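Local atomic coordinates of serine repeat antigen 5 (Plasmodium falciparum, PDB entry 6X42), a protein that has the fold of a papain-family cysteine protease and, as a pseudo-zymogen of the malaria parasite, probably lacks ordinary protease activity. Residues A217-N222 with R243-P248. Residues are numbered along the deposited sequence; the frame is centred on the assembly and turned at random.
Sequences ADHAVN and RNSWGP. With EDO (1,2-ethanediol), chain F.
Asn222 and Arg243 form an antiparallel hydrogen-bonded pair, Arg243 N reaching Asn222 O at 2.8 Å and Asn222 N reaching Arg243 O at 3.1 Å; the pair closes one end of the contact, and from it the chains part toward His219 and Trp246. Beyond the pair, side chains make the contact. His219 NE2 donates to Asn244 OD1 over 2.9 Å in an almost straight bond (N-H...O 172°), with the oxygen almost in the imidazole plane. The Asn244 amide is turned 69° against that ring. With CG anti to the backbone N, the His219 side chain extends toward 243-248 and brings NE2 to this oxygen. Ser245 N adds a second, less well-aimed bond to Asn244 OD1 from above the carbonyl plane, and the two together would limit the turning of the amide.

His219 and Asn244, the latter opening an Asn-Ser-Trp-Gly run, occupy the positions of the catalytic His and Asn in papain-family enzymes, in which the asparagine orients the imidazole; Ser53, at the start of helix 53-68, stands where active papain-like enzymes carry their cysteine, and its OG is hydrogen-bonded to Ala220 N.

Trp246 approaches the imidazole from one face: CZ2 lies 3.7 Å above its plane, offset toward the rim, while NE1 comes within 3.3 Å of His219 CE1. The planes meet at 40°, an oblique pairing. Asn244 ND2 lies over a face of the indole. Two residues further along the strand from His219, Val221 presses CB against Arg243 O at 3.3 Å and points CG1 at Asn244 OD1. A water joins the two segments by donating to Ala220 O and Ser245 OG, and Ser245 OG is also hydrogen-bonded to Gln47 OE1. Beyond the paired backbones, Arg243 NH1 and NH2 bond to the carbonyl oxygens of Leu42 and Gln43, and Asn222 ND2 to that of Ala57.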
loop_
_atom_site.group_PDB
_atom_site.type_symbol
_atom_site.label_atom_id
_atom_site.label_comp_id
_atom_site.label_asym_id
_atom_site.label_seq_id
_atom_site.Cartn_x
_atom_site.Cartn_y
_atom_site.Cartn_z
ATOM N N ALA A 217 8.508 3.179 12.139
ATOM C CA ALA A 217 7.246 3.442 11.456
ATOM C C ALA A 217 6.141 2.682 12.163
ATOM O O ALA A 217 6.404 1.775 12.954
ATOM C CB ALA A 217 7.321 3.043 9.978
ATOM N N ASP A 218 4.877 3.046 11.847
ATOM C CA ASP A 218 3.736 2.422 12.504
ATOM C C ASP A 218 2.460 2.457 11.684
ATOM O O ASP A 218 1.430 2.021 12.199
ATOM C CB ASP A 218 3.490 3.050 13.895
ATOM C CG ASP A 218 3.118 4.525 13.816
ATOM O OD1 ASP A 218 2.892 5.029 12.689
ATOM O OD2 ASP A 218 3.045 5.173 14.885
ATOM N N HIS A 219 2.496 2.874 10.416
ATOM C CA HIS A 219 1.282 3.082 9.643
ATOM C C HIS A 219 1.608 2.779 8.194
ATOM O O HIS A 219 2.587 3.295 7.650
ATOM C CB HIS A 219 0.814 4.540 9.841
ATOM C CG HIS A 219 -0.422 4.880 9.086
ATOM N ND1 HIS A 219 -1.662 4.377 9.407
ATOM C CD2 HIS A 219 -0.606 5.706 8.033
ATOM C CE1 HIS A 219 -2.544 4.843 8.542
ATOM N NE2 HIS A 219 -1.928 5.646 7.693
ATOM N N ALA A 220 0.792 1.932 7.590
ATOM C CA ALA A 220 0.988 1.511 6.215
ATOM C C ALA A 220 0.144 2.349 5.260
ATOM O O ALA A 220 -1.026 2.610 5.521
ATOM C CB ALA A 220 0.628 0.044 6.035
ATOM N N VAL A 221 0.778 2.791 4.171
ATOM C CA VAL A 221 0.187 3.566 3.095
ATOM C C VAL A 221 0.623 2.918 1.780
ATOM O O VAL A 221 1.239 1.859 1.786
ATOM C CB VAL A 221 0.592 5.050 3.175
ATOM C CG1 VAL A 221 0.024 5.692 4.436
ATOM C CG2 VAL A 221 2.112 5.198 3.123
ATOM N N ASN A 222 0.276 3.523 0.639
ATOM C CA ASN A 222 0.752 3.011 -0.644
ATOM C C ASN A 222 1.395 4.140 -1.424
ATOM O O ASN A 222 0.833 5.233 -1.524
ATOM C CB ASN A 222 -0.381 2.412 -1.475
ATOM C CG ASN A 222 -1.040 1.235 -0.790
ATOM O OD1 ASN A 222 -2.054 1.393 -0.105
ATOM N ND2 ASN A 222 -0.443 0.049 -0.937
ATOM N N ARG A 243 -1.129 7.228 -1.241
ATOM C CA ARG A 243 -2.513 6.947 -0.861
ATOM C C ARG A 243 -2.574 6.610 0.622
ATOM O O ARG A 243 -1.823 5.758 1.107
ATOM C CB ARG A 243 -3.027 5.755 -1.665
ATOM C CG ARG A 243 -4.468 5.324 -1.363
ATOM C CD ARG A 243 -4.821 4.170 -2.216
ATOM N NE ARG A 243 -6.053 3.481 -1.863
ATOM C CZ ARG A 243 -7.226 3.604 -2.475
ATOM N NH1 ARG A 243 -7.447 4.518 -3.397
ATOM N NH2 ARG A 243 -8.198 2.777 -2.169
ATOM N N ASN A 244 -3.497 7.252 1.335
ATOM C CA ASN A 244 -3.804 6.945 2.729
ATOM C C ASN A 244 -5.198 6.335 2.813
ATOM O O ASN A 244 -5.944 6.325 1.833
ATOM C CB ASN A 244 -3.688 8.220 3.573
ATOM C CG ASN A 244 -3.374 7.965 5.036
ATOM O OD1 ASN A 244 -3.341 6.835 5.515
ATOM N ND2 ASN A 244 -3.144 9.057 5.756
ATOM N N SER A 245 -5.542 5.834 4.002
ATOM C CA SER A 245 -6.801 5.166 4.286
ATOM C C SER A 245 -7.579 5.885 5.394
ATOM O O SER A 245 -8.182 5.249 6.271
ATOM C CB SER A 245 -6.599 3.686 4.610
ATOM O OG SER A 245 -5.609 3.485 5.597
ATOM N N TRP A 246 -7.567 7.219 5.341
ATOM C CA TRP A 246 -8.265 8.068 6.302
ATOM C C TRP A 246 -9.434 8.789 5.644
ATOM O O TRP A 246 -9.907 9.824 6.139
ATOM C CB TRP A 246 -7.302 9.040 6.983
ATOM C CG TRP A 246 -6.275 8.382 7.878
ATOM C CD1 TRP A 246 -6.230 7.081 8.281
ATOM C CD2 TRP A 246 -5.141 9.022 8.473
ATOM N NE1 TRP A 246 -5.121 6.869 9.071
ATOM C CE2 TRP A 246 -4.445 8.048 9.214
ATOM C CE3 TRP A 246 -4.642 10.331 8.442
ATOM C CZ2 TRP A 246 -3.265 8.337 9.901
ATOM C CZ3 TRP A 246 -3.489 10.612 9.137
ATOM C CH2 TRP A 246 -2.809 9.620 9.852
ATOM N N GLY A 247 -9.928 8.227 4.546
ATOM C CA GLY A 247 -11.069 8.763 3.855
ATOM C C GLY A 247 -10.706 9.833 2.851
ATOM O O GLY A 247 -9.582 10.340 2.811
ATOM N N PRO A 248 -11.676 10.194 2.007
ATOM C CA PRO A 248 -11.408 11.107 0.888
ATOM C C PRO A 248 -11.394 12.581 1.253
ATOM O O PRO A 248 -11.168 13.413 0.369
ATOM C CB PRO A 248 -12.551 10.798 -0.078
ATOM C CG PRO A 248 -13.693 10.396 0.838
ATOM C CD PRO A 248 -13.020 9.603 1.936
HETATM C C1 EDO F . -1.179 4.462 13.805
HETATM O O1 EDO F . -0.529 3.188 13.789
HETATM C C2 EDO F . -1.447 4.860 15.244
HETATM O O2 EDO F . -2.211 3.815 15.849
HETATM O O HOH W 1 -3.216 3.480 4.162
#